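Long-range contacts in lantibiotic dehydratase (Microbispora corallina, PDB 5EHK), which probably dehydrates serine and threonine residues of the NAI-107 precursor peptide, using glutamate delivered by glutamyl-tRNA: residues A[423-428]-A[606-611]; A[593-598]-A[647-652]; A[689-694]-A[758-763]; A[724-729]-A[737-742]; A[855-860]-A[1081-1086]. One frame throughout, in Å; residues are numbered along the deposited sequence.

Contact 1. Residues A[423-428]-A[606-611]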
# COMPACT_ATOMS: atom_id res chain seq x y z
N VAL A 423 25.92 4.23 12.75
CA VAL A 423 26.15 2.85 12.39
C VAL A 423 27.10 2.86 11.22
O VAL A 423 26.88 3.57 10.26
CB VAL A 423 24.82 2.17 12.00
CG1 VAL A 423 25.05 0.73 11.60
CG2 VAL A 423 23.82 2.26 13.14
N PRO A 424 28.18 2.10 11.29
CA PRO A 424 29.10 2.16 10.15
C PRO A 424 28.34 1.92 8.87
O PRO A 424 27.63 0.94 8.84
CB PRO A 424 30.06 0.99 10.41
CG PRO A 424 30.04 0.82 11.91
CD PRO A 424 28.61 1.13 12.32
N LEU A 425 28.37 2.85 7.91
CA LEU A 425 27.77 2.59 6.60
C LEU A 425 28.42 1.32 6.14
O LEU A 425 29.65 1.27 6.12
CB LEU A 425 28.14 3.70 5.60
CG LEU A 425 27.51 3.48 4.23
CD1 LEU A 425 27.03 4.77 3.68
CD2 LEU A 425 28.47 2.84 3.28
N LEU A 426 27.63 0.34 5.71
CA LEU A 426 28.10 -1.01 5.31
C LEU A 426 27.53 -2.04 6.25
O LEU A 426 26.98 -3.04 5.82
CB LEU A 426 29.63 -1.19 5.23
CG LEU A 426 30.25 -1.63 3.90
CD1 LEU A 426 29.75 -0.83 2.69
CD2 LEU A 426 31.79 -1.55 3.98
N GLU A 427 27.62 -1.77 7.55
CA GLU A 427 26.88 -2.56 8.50
C GLU A 427 25.39 -2.22 8.37
O GLU A 427 24.54 -3.12 8.34
CB GLU A 427 27.35 -2.29 9.90
CG GLU A 427 26.51 -3.00 10.96
CD GLU A 427 26.89 -2.53 12.34
OE1 GLU A 427 28.11 -2.42 12.59
OE2 GLU A 427 25.98 -2.25 13.16
N LEU A 428 25.09 -0.93 8.27
CA LEU A 428 23.73 -0.48 8.02
C LEU A 428 23.19 -1.13 6.75
O LEU A 428 22.06 -1.58 6.72
CB LEU A 428 23.69 1.03 7.85
CG LEU A 428 22.28 1.61 7.71
CD1 LEU A 428 21.51 1.42 9.00
CD2 LEU A 428 22.32 3.06 7.29
N ILE A 606 38.76 9.53 0.84
CA ILE A 606 38.10 9.44 2.15
C ILE A 606 37.42 8.06 2.27
O ILE A 606 36.35 7.83 1.72
CB ILE A 606 37.18 10.67 2.49
CG1 ILE A 606 36.56 10.57 3.88
CG2 ILE A 606 36.13 10.90 1.46
CD1 ILE A 606 35.44 11.52 4.05
N PRO A 607 38.08 7.15 3.00
CA PRO A 607 37.79 5.72 2.84
C PRO A 607 36.39 5.38 3.33
O PRO A 607 35.94 5.82 4.39
CB PRO A 607 38.84 5.04 3.74
CG PRO A 607 39.78 6.14 4.17
CD PRO A 607 38.95 7.38 4.16
N LEU A 608 35.71 4.57 2.54
CA LEU A 608 34.36 4.12 2.83
C LEU A 608 34.18 3.57 4.26
O LEU A 608 33.20 3.90 4.93
CB LEU A 608 33.97 3.07 1.80
CG LEU A 608 32.57 2.52 1.82
CD1 LEU A 608 31.65 3.72 1.88
CD2 LEU A 608 32.41 1.79 0.52
N ASP A 609 35.13 2.77 4.74
CA ASP A 609 34.96 2.13 6.04
C ASP A 609 35.11 3.09 7.20
O ASP A 609 35.01 2.68 8.35
CB ASP A 609 35.87 0.90 6.23
CG ASP A 609 37.38 1.23 6.13
OD1 ASP A 609 37.81 2.40 6.37
OD2 ASP A 609 38.14 0.28 5.83
N GLU A 610 35.37 4.36 6.90
CA GLU A 610 35.45 5.37 7.95
C GLU A 610 34.14 6.11 8.12
O GLU A 610 34.02 7.00 8.96
CB GLU A 610 36.56 6.37 7.68
CG GLU A 610 37.95 5.79 7.59
CD GLU A 610 39.04 6.88 7.48
OE1 GLU A 610 38.70 8.10 7.59
OE2 GLU A 610 40.22 6.51 7.28
N LEU A 611 33.15 5.73 7.30
CA LEU A 611 31.89 6.45 7.26
C LEU A 611 30.78 5.81 8.10
O LEU A 611 30.68 4.60 8.19
CB LEU A 611 31.47 6.62 5.80
CG LEU A 611 32.48 7.44 4.99
CD1 LEU A 611 32.03 7.67 3.54
CD2 LEU A 611 32.71 8.78 5.71
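The backbones of 423-428 and 606-611 come closest at L425 and L611, whose CA atoms lie 5.7 Å apart, and one bond ties them: L425 N donates to L611 O over 2.9 Å. The donor stands above the carbonyl plane, 34° out of it, and the N-H to O angle is 141°, so the link is bent. This is the edge of a mixed beta-sheet: the short strand 423-424 pairs antiparallel with strand 611-615, V423 bonding to V613, and the bond from L425 is the only hydrogen bond between the two segments, after which 423-428 turns away. P424 O marks the turn by accepting L428 N, and P424 CA adds a CA-H...O contact to the same L611 O at 3.5 Å, so that one carbonyl meets two neighbouring residues. Opposite, the 3-10 turn 608-610 leads into strand 611-615, and its L608 O receives L611 N. Leucines meet between the two turns, L425 CB lying 4.4 Å from L611 CB. L425 holds CG anti to its backbone N (chi1 -179°) and so extends toward L608, which has the same anti arrangement; the two side chains cross at about a right angle. L426 brings CD1 to 4.3 Å from the other branch of L608, CD2. D609 forms a salt bridge with R245. The sheet belongs to the N-terminal family region, which in related dehydratases glutamylates the peptide and probably does so here. At the crossing of the leucines, CD2 of L425 touches CD1 of L608 at 3.6 Å.

Contact 2. Residues A[593-598]-A[647-652]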
# COMPACT_ATOMS: atom_id res chain seq x y z
N ILE A 593 35.52 9.35 -2.50
CA ILE A 593 35.14 8.05 -1.94
C ILE A 593 35.06 7.06 -3.08
O ILE A 593 34.11 7.05 -3.87
CB ILE A 593 33.77 8.13 -1.23
CG1 ILE A 593 33.75 9.29 -0.22
CG2 ILE A 593 33.44 6.83 -0.53
CD1 ILE A 593 32.38 9.73 0.20
N SER A 594 36.06 6.21 -3.18
CA SER A 594 36.07 5.22 -4.24
C SER A 594 35.25 4.05 -3.77
O SER A 594 35.45 3.57 -2.65
CB SER A 594 37.49 4.76 -4.52
OG SER A 594 38.36 5.86 -4.66
N VAL A 595 34.31 3.61 -4.60
CA VAL A 595 33.52 2.41 -4.33
C VAL A 595 33.61 1.43 -5.49
O VAL A 595 33.02 1.66 -6.54
CB VAL A 595 32.06 2.75 -4.14
CG1 VAL A 595 31.32 1.52 -3.71
CG2 VAL A 595 31.92 3.86 -3.12
N GLY A 596 34.38 0.37 -5.32
CA GLY A 596 34.52 -0.62 -6.38
C GLY A 596 35.53 -0.23 -7.45
O GLY A 596 35.54 -0.83 -8.52
N LEU A 597 36.35 0.78 -7.15
CA LEU A 597 37.40 1.30 -8.02
C LEU A 597 38.62 1.60 -7.17
O LEU A 597 38.48 1.79 -5.98
CB LEU A 597 36.96 2.61 -8.68
CG LEU A 597 35.77 2.60 -9.62
CD1 LEU A 597 35.34 4.01 -9.85
CD2 LEU A 597 36.18 1.93 -10.90
N PRO A 598 39.83 1.63 -7.77
CA PRO A 598 41.04 1.94 -6.99
C PRO A 598 41.05 3.38 -6.57
O PRO A 598 40.28 4.15 -7.12
CB PRO A 598 42.16 1.74 -8.01
CG PRO A 598 41.51 2.02 -9.32
CD PRO A 598 40.14 1.46 -9.20
N ASN A 647 25.16 -0.43 -4.20
CA ASN A 647 24.39 0.17 -3.11
C ASN A 647 25.09 1.21 -2.22
O ASN A 647 24.53 2.28 -1.97
CB ASN A 647 23.69 -0.89 -2.25
CG ASN A 647 22.59 -1.61 -3.00
OD1 ASN A 647 22.14 -1.16 -4.06
ND2 ASN A 647 22.14 -2.74 -2.45
N PRO A 648 26.30 0.92 -1.76
CA PRO A 648 26.89 1.93 -0.87
C PRO A 648 27.09 3.26 -1.58
O PRO A 648 26.87 4.33 -0.99
CB PRO A 648 28.24 1.32 -0.48
CG PRO A 648 28.05 -0.15 -0.66
CD PRO A 648 27.12 -0.30 -1.83
N ALA A 649 27.50 3.18 -2.84
CA ALA A 649 27.70 4.35 -3.67
C ALA A 649 26.40 5.10 -3.78
O ALA A 649 26.36 6.32 -3.61
CB ALA A 649 28.19 3.95 -5.07
N ARG A 650 25.32 4.37 -4.08
CA ARG A 650 24.03 5.02 -4.21
C ARG A 650 23.56 5.62 -2.88
O ARG A 650 22.91 6.67 -2.86
CB ARG A 650 22.98 4.07 -4.78
CG ARG A 650 21.60 4.71 -4.75
CD ARG A 650 20.50 3.90 -5.35
NE ARG A 650 19.26 4.61 -5.12
CZ ARG A 650 18.05 4.14 -5.34
NH1 ARG A 650 17.87 2.91 -5.79
NH2 ARG A 650 17.02 4.91 -5.06
N LEU A 651 23.90 4.97 -1.76
CA LEU A 651 23.50 5.50 -0.46
C LEU A 651 24.25 6.81 -0.21
O LEU A 651 23.66 7.78 0.29
CB LEU A 651 23.72 4.47 0.68
CG LEU A 651 23.24 4.90 2.08
CD1 LEU A 651 21.78 5.20 2.09
CD2 LEU A 651 23.52 3.88 3.16
N LEU A 652 25.53 6.84 -0.59
CA LEU A 652 26.34 8.03 -0.42
C LEU A 652 25.73 9.16 -1.22
O LEU A 652 25.57 10.29 -0.74
CB LEU A 652 27.78 7.80 -0.83
CG LEU A 652 28.59 6.87 0.08
CD1 LEU A 652 29.88 6.44 -0.61
CD2 LEU A 652 28.85 7.51 1.48
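The flat groups of segment 647-652 serve other neighbours: the R650 guanidinium makes a cation-pi contact with Y441, and the N647 amide is held at both ends, OD1 by W443 N and ND2 by P444 O. The contacts between the two segments are all aliphatic, made of side-chain branches and the P648 ring. V595 is at the centre. Its CB sits 4.2 Å from CB of A649, while CG1, anti to the backbone N, comes within 4.5 Å of P648 CB. The other branch, CG2, touches L652 CD1 at 4.1 Å, the two side chains crossing obliquely. This is a helix laid on the face of a mixed beta-sheet: strand 591-595 runs parallel to its neighbours 566-572 and 604-605, and the first turn of helix 647-656 passes over it with short-segment axes 9.0 Å apart and N-to-C directions at 147°. A649 also rests on V570 and F572 of the adjoining strand. Two residues before V595, and hence on the same face, I593 meets L652 tip to tip. Its CG2, anti to the backbone N, reaches L652 CD1 at 3.6 Å, so this one methyl of L652 serves both strand residues.

Contact 3. Residues A[689-694]-A[758-763]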
# COMPACT_ATOMS: atom_id res chain seq x y z
N ALA A 689 6.45 22.31 -21.91
CA ALA A 689 6.06 22.51 -23.30
C ALA A 689 4.61 22.05 -23.55
O ALA A 689 4.04 21.31 -22.75
CB ALA A 689 7.03 21.77 -24.22
N PRO A 690 4.00 22.52 -24.65
CA PRO A 690 2.66 22.00 -24.95
C PRO A 690 2.74 20.55 -25.40
O PRO A 690 3.79 20.10 -25.88
CB PRO A 690 2.16 22.91 -26.09
CG PRO A 690 2.99 24.14 -25.97
CD PRO A 690 4.34 23.64 -25.54
N LEU A 691 1.63 19.83 -25.25
CA LEU A 691 1.63 18.38 -25.21
C LEU A 691 0.45 17.67 -25.89
O LEU A 691 -0.70 17.86 -25.50
CB LEU A 691 1.61 18.01 -23.75
CG LEU A 691 2.79 17.18 -23.36
CD1 LEU A 691 2.78 17.11 -21.83
CD2 LEU A 691 2.58 15.83 -24.02
N TRP A 692 0.73 16.80 -26.86
CA TRP A 692 -0.33 16.03 -27.52
C TRP A 692 -0.16 14.53 -27.35
O TRP A 692 0.86 13.97 -27.76
CB TRP A 692 -0.37 16.34 -29.03
CG TRP A 692 -0.94 17.67 -29.37
CD1 TRP A 692 -2.25 17.95 -29.58
CD2 TRP A 692 -0.23 18.90 -29.53
NE1 TRP A 692 -2.41 19.29 -29.86
CE2 TRP A 692 -1.18 19.89 -29.84
CE3 TRP A 692 1.12 19.26 -29.45
CZ2 TRP A 692 -0.83 21.22 -30.06
CZ3 TRP A 692 1.46 20.57 -29.66
CH2 TRP A 692 0.49 21.54 -29.97
N ARG A 693 -1.15 13.85 -26.76
CA ARG A 693 -1.07 12.39 -26.71
C ARG A 693 -1.37 11.86 -28.09
O ARG A 693 -1.96 12.56 -28.89
CB ARG A 693 -2.04 11.78 -25.71
CG ARG A 693 -1.91 12.29 -24.28
CD ARG A 693 -2.78 11.45 -23.34
NE ARG A 693 -2.50 10.03 -23.47
CZ ARG A 693 -2.09 9.27 -22.46
NH1 ARG A 693 -1.95 9.81 -21.26
NH2 ARG A 693 -1.85 7.99 -22.65
N MET A 694 -0.93 10.64 -28.39
CA MET A 694 -1.18 10.06 -29.70
C MET A 694 -1.91 8.70 -29.68
O MET A 694 -1.71 7.89 -30.58
CB MET A 694 0.14 9.90 -30.47
CG MET A 694 0.95 11.16 -30.58
SD MET A 694 2.38 10.93 -31.66
CE MET A 694 2.84 9.30 -31.15
N GLU A 758 3.78 4.84 -26.09
CA GLU A 758 3.46 5.95 -25.19
C GLU A 758 4.06 7.28 -25.68
O GLU A 758 4.21 8.22 -24.91
CB GLU A 758 3.90 5.62 -23.76
CG GLU A 758 5.41 5.68 -23.52
CD GLU A 758 6.19 4.64 -24.32
OE1 GLU A 758 5.57 3.74 -24.93
OE2 GLU A 758 7.44 4.74 -24.35
N LEU A 759 4.36 7.35 -26.98
CA LEU A 759 5.00 8.52 -27.58
C LEU A 759 4.09 9.74 -27.50
O LEU A 759 2.86 9.62 -27.50
CB LEU A 759 5.35 8.22 -29.05
CG LEU A 759 6.13 9.18 -29.97
CD1 LEU A 759 7.47 9.55 -29.42
CD2 LEU A 759 6.28 8.53 -31.34
N ILE A 760 4.70 10.92 -27.40
CA ILE A 760 3.93 12.15 -27.40
C ILE A 760 4.46 13.14 -28.43
O ILE A 760 5.46 12.87 -29.11
CB ILE A 760 3.95 12.82 -26.03
CG1 ILE A 760 5.39 13.18 -25.65
CG2 ILE A 760 3.30 11.92 -25.02
CD1 ILE A 760 5.50 14.07 -24.44
N ALA A 761 3.76 14.26 -28.58
CA ALA A 761 4.19 15.30 -29.50
C ALA A 761 4.31 16.63 -28.77
O ALA A 761 3.35 17.09 -28.15
CB ALA A 761 3.21 15.42 -30.63
N GLN A 762 5.48 17.25 -28.86
CA GLN A 762 5.66 18.57 -28.29
C GLN A 762 5.72 19.65 -29.38
O GLN A 762 6.30 19.46 -30.47
CB GLN A 762 6.93 18.64 -27.45
CG GLN A 762 6.73 18.35 -25.97
CD GLN A 762 8.06 18.35 -25.20
OE1 GLN A 762 9.04 19.01 -25.60
NE2 GLN A 762 8.11 17.57 -24.12
N GLN A 763 5.09 20.78 -29.08
CA GLN A 763 5.27 21.95 -29.90
C GLN A 763 6.71 22.42 -29.75
O GLN A 763 7.21 22.56 -28.63
CB GLN A 763 4.30 23.06 -29.51
CG GLN A 763 4.41 24.27 -30.43
CD GLN A 763 3.29 25.28 -30.23
OE1 GLN A 763 2.85 25.54 -29.10
NE2 GLN A 763 2.83 25.87 -31.34
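Two reciprocal hydrogen bonds between W692 and A761 hold these strands: W692 N donates to A761 O at 2.9 Å, and A761 N to W692 O at 3.0 Å. Both donors lie in the plane of the carbonyl they meet, as befits a hydrogen-bonded antiparallel pair, and strand 685-693 is thereby paired antiparallel with 760-763. Side chains then alternate. On the face of W692 and A761 the two CB atoms are 4.0 Å apart, and the indole, with CG anti to the carbonyl carbon (chi1 -74°), lies along the partner strand, so that A761 O and Q763 N come up to its edge in the ring plane. CZ3 of W692 rests on CB of Q763 at 3.8 Å. The indole NE1 is taken by W721 O. Q763 NE2 bonds to E768, while OE1 and CB of Q763 lie against the P690 ring, which the side chain crosses obliquely. On the opposite face L691 and I760 cross obliquely, CD2 of L691 against CD1 of I760. Further along, M694, bent at chi3, lies beside L759 and points the same way, near L749 and L753 of helix 743-755. Its methyl CE touches L759 CB at 3.4 Å.

Contact 4. Residues A[724-729]-A[737-742]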
# COMPACT_ATOMS: atom_id res chain seq x y z
N PRO A 724 0.37 21.42 -34.69
CA PRO A 724 1.22 22.10 -35.67
C PRO A 724 1.81 21.14 -36.70
O PRO A 724 1.75 19.92 -36.56
CB PRO A 724 2.32 22.74 -34.81
CG PRO A 724 2.21 22.07 -33.47
CD PRO A 724 0.77 21.74 -33.31
N ARG A 725 2.36 21.71 -37.77
CA ARG A 725 2.94 20.89 -38.82
C ARG A 725 4.24 20.28 -38.31
O ARG A 725 4.57 19.13 -38.63
CB ARG A 725 3.13 21.75 -40.08
CG ARG A 725 3.67 21.05 -41.30
CD ARG A 725 3.81 22.06 -42.42
NE ARG A 725 4.76 23.12 -42.08
CZ ARG A 725 6.07 23.05 -42.32
NH1 ARG A 725 6.58 21.99 -42.92
NH2 ARG A 725 6.87 24.05 -41.96
N ARG A 726 4.97 21.04 -37.50
CA ARG A 726 6.20 20.53 -36.88
C ARG A 726 5.99 20.18 -35.42
O ARG A 726 5.42 20.96 -34.63
CB ARG A 726 7.37 21.51 -37.05
CG ARG A 726 7.99 21.54 -38.44
CD ARG A 726 8.75 22.84 -38.68
NE ARG A 726 7.84 23.99 -38.67
CZ ARG A 726 8.22 25.26 -38.80
NH1 ARG A 726 9.50 25.57 -38.91
NH2 ARG A 726 7.30 26.21 -38.78
N VAL A 727 6.47 18.99 -35.06
CA VAL A 727 6.35 18.50 -33.70
C VAL A 727 7.66 17.87 -33.28
O VAL A 727 8.46 17.44 -34.10
CB VAL A 727 5.20 17.49 -33.53
CG1 VAL A 727 3.85 18.17 -33.75
CG2 VAL A 727 5.36 16.33 -34.47
N LEU A 728 7.89 17.86 -31.97
CA LEU A 728 8.94 17.06 -31.38
C LEU A 728 8.26 15.79 -30.89
O LEU A 728 7.29 15.86 -30.10
CB LEU A 728 9.57 17.82 -30.22
CG LEU A 728 10.90 17.34 -29.64
CD1 LEU A 728 12.01 17.32 -30.70
CD2 LEU A 728 11.30 18.21 -28.45
N ALA A 729 8.71 14.64 -31.39
CA ALA A 729 8.21 13.34 -30.93
C ALA A 729 9.08 12.85 -29.78
O ALA A 729 10.25 12.54 -29.97
CB ALA A 729 8.19 12.33 -32.07
N LEU A 737 12.54 15.55 -34.00
CA LEU A 737 12.02 16.70 -34.73
C LEU A 737 11.46 16.23 -36.05
O LEU A 737 12.20 15.80 -36.93
CB LEU A 737 13.15 17.70 -35.02
CG LEU A 737 12.85 19.20 -35.00
CD1 LEU A 737 11.40 19.48 -35.34
CD2 LEU A 737 13.20 19.80 -33.66
N LEU A 738 10.15 16.32 -36.19
CA LEU A 738 9.50 15.82 -37.40
C LEU A 738 8.72 16.93 -38.08
O LEU A 738 8.00 17.70 -37.42
CB LEU A 738 8.56 14.64 -37.10
CG LEU A 738 9.08 13.35 -36.48
CD1 LEU A 738 7.90 12.45 -36.17
CD2 LEU A 738 10.11 12.64 -37.36
N ASP A 739 8.88 17.03 -39.39
CA ASP A 739 8.01 17.86 -40.20
C ASP A 739 6.86 17.00 -40.76
O ASP A 739 7.09 16.14 -41.62
CB ASP A 739 8.82 18.51 -41.32
CG ASP A 739 8.10 19.68 -41.95
OD1 ASP A 739 6.90 19.56 -42.27
OD2 ASP A 739 8.73 20.75 -42.10
N LEU A 740 5.63 17.26 -40.31
CA LEU A 740 4.50 16.40 -40.67
C LEU A 740 3.92 16.69 -42.05
O LEU A 740 2.93 16.07 -42.46
CB LEU A 740 3.39 16.44 -39.62
CG LEU A 740 3.73 15.86 -38.25
CD1 LEU A 740 2.48 15.63 -37.40
CD2 LEU A 740 4.56 14.59 -38.39
N ASP A 741 4.54 17.63 -42.76
CA ASP A 741 4.19 17.90 -44.14
C ASP A 741 4.99 16.93 -44.99
O ASP A 741 4.51 16.40 -46.00
CB ASP A 741 4.54 19.36 -44.51
CG ASP A 741 3.53 20.01 -45.49
OD1 ASP A 741 2.97 19.31 -46.38
OD2 ASP A 741 3.30 21.24 -45.35
N ASP A 742 6.22 16.69 -44.56
CA ASP A 742 7.11 15.74 -45.21
C ASP A 742 6.54 14.31 -45.24
O ASP A 742 6.04 13.81 -44.24
CB ASP A 742 8.47 15.77 -44.52
CG ASP A 742 9.52 15.04 -45.30
OD1 ASP A 742 9.25 13.94 -45.82
OD2 ASP A 742 10.63 15.58 -45.41
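R725 and D739 cross obliquely at the open end of a beta-hairpin, with guanidinium and carboxylate planes 50° apart. R725 has CG anti to its backbone N and bends at chi3, which brings NH1 against both oxygens of D739. NH1 forms a salt bridge with the carboxylate, 2.5 Å from OD1, and within it a weak hydrogen bond to OD2. The same OD1 receives D741 N on its anti lone pair, an Asx turn that fixes the carboxylate where strand 735-739 ends. R726 lies alongside D739 through its aliphatic chain, its charged group near but not in contact; the two arginines may help to keep the acid ionised. R725 NH2 stands over one face of the R726 guanidinium, offset toward its rim. Behind these charges the strands pair antiparallel: V727 and L738 exchange bonds, L738 N to V727 O at 2.9 Å being almost straight, and L740 N closes on R725 O. Two apolar pairs meet crosswise. V727 CG2 lies 4.1 Å from L740 CG, the side chains at about a right angle, and L728 and L737 cross likewise on the face of R726 and D739. Helix 743-755 follows, with D742 as its N-cap. Along the hairpin, A729 CB meets L738 CD1 at 4.1 Å.

Contact 5. Residues A[855-860]-A[1081-1086]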
# COMPACT_ATOMS: atom_id res chain seq x y z
N PHE A 855 8.29 -9.72 33.69
CA PHE A 855 7.50 -8.54 33.33
C PHE A 855 6.70 -8.79 32.06
O PHE A 855 6.90 -9.80 31.39
CB PHE A 855 8.37 -7.27 33.27
CG PHE A 855 9.30 -7.18 32.08
CD1 PHE A 855 10.64 -7.54 32.19
CD2 PHE A 855 8.85 -6.70 30.85
CE1 PHE A 855 11.52 -7.41 31.09
CE2 PHE A 855 9.73 -6.57 29.74
CZ PHE A 855 11.06 -6.94 29.87
N PHE A 856 5.79 -7.89 31.71
CA PHE A 856 5.11 -8.04 30.45
C PHE A 856 4.99 -6.70 29.78
O PHE A 856 4.86 -5.67 30.45
CB PHE A 856 3.72 -8.67 30.62
CG PHE A 856 2.65 -7.66 30.91
CD1 PHE A 856 2.02 -6.96 29.88
CD2 PHE A 856 2.27 -7.40 32.21
CE1 PHE A 856 1.07 -6.03 30.15
CE2 PHE A 856 1.30 -6.47 32.48
CZ PHE A 856 0.70 -5.79 31.45
N ILE A 857 4.98 -6.72 28.44
CA ILE A 857 4.68 -5.55 27.65
C ILE A 857 3.66 -5.92 26.55
O ILE A 857 3.57 -7.07 26.11
CB ILE A 857 5.93 -4.92 27.00
CG1 ILE A 857 6.49 -5.82 25.90
CG2 ILE A 857 7.01 -4.63 28.03
CD1 ILE A 857 7.60 -5.17 25.11
N ARG A 858 2.91 -4.92 26.12
CA ARG A 858 2.04 -5.02 24.96
C ARG A 858 2.91 -4.55 23.79
O ARG A 858 3.60 -3.53 23.87
CB ARG A 858 0.81 -4.14 25.18
CG ARG A 858 -0.03 -4.58 26.37
CD ARG A 858 -1.03 -3.51 26.91
NE ARG A 858 -2.40 -3.96 26.96
CZ ARG A 858 -3.18 -4.01 28.03
NH1 ARG A 858 -2.79 -3.64 29.23
NH2 ARG A 858 -4.40 -4.48 27.86
N TYR A 859 2.92 -5.33 22.73
CA TYR A 859 3.85 -5.10 21.64
C TYR A 859 3.09 -5.24 20.34
O TYR A 859 2.13 -6.01 20.25
CB TYR A 859 5.00 -6.13 21.71
CG TYR A 859 6.26 -5.71 21.01
CD1 TYR A 859 7.32 -5.16 21.74
CD2 TYR A 859 6.41 -5.82 19.62
CE1 TYR A 859 8.50 -4.75 21.11
CE2 TYR A 859 7.58 -5.41 18.98
CZ TYR A 859 8.63 -4.87 19.74
OH TYR A 859 9.80 -4.46 19.15
N SER A 860 3.52 -4.52 19.32
CA SER A 860 2.97 -4.76 17.99
C SER A 860 4.10 -4.99 16.99
O SER A 860 4.97 -4.13 16.84
CB SER A 860 2.08 -3.61 17.56
OG SER A 860 1.78 -3.73 16.20
N THR A 1081 4.42 2.50 31.56
CA THR A 1081 3.30 2.35 32.46
C THR A 1081 2.03 2.44 31.64
O THR A 1081 1.08 1.69 31.86
CB THR A 1081 3.32 3.35 33.65
OG1 THR A 1081 4.05 2.75 34.73
CG2 THR A 1081 1.94 3.61 34.17
N CYS A 1082 2.04 3.31 30.64
CA CYS A 1082 0.90 3.41 29.75
C CYS A 1082 0.77 2.18 28.84
O CYS A 1082 -0.33 1.68 28.61
CB CYS A 1082 0.98 4.69 28.91
SG CYS A 1082 0.82 6.19 29.86
N ASN A 1083 1.91 1.69 28.35
CA ASN A 1083 1.90 0.50 27.54
C ASN A 1083 1.27 -0.63 28.33
O ASN A 1083 0.33 -1.24 27.87
CB ASN A 1083 3.30 0.10 27.06
CG ASN A 1083 3.28 -1.15 26.16
OD1 ASN A 1083 3.55 -2.26 26.62
ND2 ASN A 1083 2.95 -0.97 24.89
N ARG A 1084 1.70 -0.86 29.56
CA ARG A 1084 1.16 -2.01 30.26
C ARG A 1084 -0.32 -1.89 30.54
O ARG A 1084 -1.03 -2.88 30.58
CB ARG A 1084 1.92 -2.26 31.55
CG ARG A 1084 3.17 -3.06 31.37
CD ARG A 1084 3.85 -3.26 32.68
NE ARG A 1084 4.90 -2.28 32.89
CZ ARG A 1084 6.12 -2.40 32.38
NH1 ARG A 1084 6.43 -3.44 31.61
NH2 ARG A 1084 7.02 -1.47 32.63
N LEU A 1085 -0.78 -0.67 30.74
CA LEU A 1085 -2.15 -0.43 31.17
C LEU A 1085 -3.07 -0.16 29.96
O LEU A 1085 -4.11 -0.80 29.82
CB LEU A 1085 -2.18 0.73 32.18
CG LEU A 1085 -2.67 0.65 33.63
CD1 LEU A 1085 -3.00 -0.74 34.12
CD2 LEU A 1085 -1.65 1.30 34.53
N ILE A 1086 -2.67 0.72 29.04
CA ILE A 1086 -3.55 1.03 27.91
C ILE A 1086 -2.75 0.99 26.63
O ILE A 1086 -1.80 0.20 26.50
CB ILE A 1086 -4.21 2.42 28.05
CG1 ILE A 1086 -3.14 3.49 28.26
CG2 ILE A 1086 -5.19 2.45 29.22
CD1 ILE A 1086 -3.66 4.88 28.27
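R1084 leaves its helix with CG anti to the carbonyl carbon, and its CB at once meets CZ of F856 at 3.7 Å. CG lies over one face of that ring, 4.0 Å from the centroid and 22° off the normal, offset toward the rim: a CH-pi contact. CD passes the carbonyl of F856. There the chain bends (chi3 -97°), which turns NE to a salt bridge with D930 and NH1 back to the strand. NH1 donates to F856 O at 3.0 Å with the oxygen in the guanidinium plane, and also touches I857 CG2. D930 probably helps to orient the group that grips the strand carbonyl. One residue earlier, N1083 uses its whole amide: OD1 takes R858 N on a lone pair at 2.8 Å, and ND2 gives to R858 O at 2.8 Å from above the carbonyl plane. R858 answers by bonding NH1 to R1084 O, modelled very short, near the C-terminal end of the helix; its NH2 forms a salt bridge with D832. The pattern fits the strand's edge position. Strand 853-861 is an edge strand of a four-stranded antiparallel sheet, as counted within the chain, in the C-terminal family region that probably performs glutamate elimination. F855, I857 and Y859 bond to strand 864-872, whereas F856 and R858 turn their polar backbone the other way, to side chains of helix 1068-1085 and, through F856 N, to S931 of helix 920-942. Helix 1068-1085 crosses the strand at 81°, with short-segment axes 6.9 Å apart, and is itself backed by helices 920-942, 950-965 and 1090-1109.

Contacts 1 and 2 form one continuous apolar layer with centres 10 Å apart: helix 647-656 lies over the same mixed sheet, L651 and L652 meeting L425 and L611, while I606 touches I593. Contacts 3 and 4 make a second pair, 11 Å between centres. The hairpin of contact 4 is nested in the chain loop closed by contact 3, and strands 726-730 and 760-763 are neighbours, with Q762 N probably bonded to L728 O and P724 against the W692 ring. The pairs are well separated, contact 2 to contact 3 being 38 Å between centres. Contact 5, in the other family region, stands 36 Å from contact 1 and 69 Å from contact 4, centre to centre.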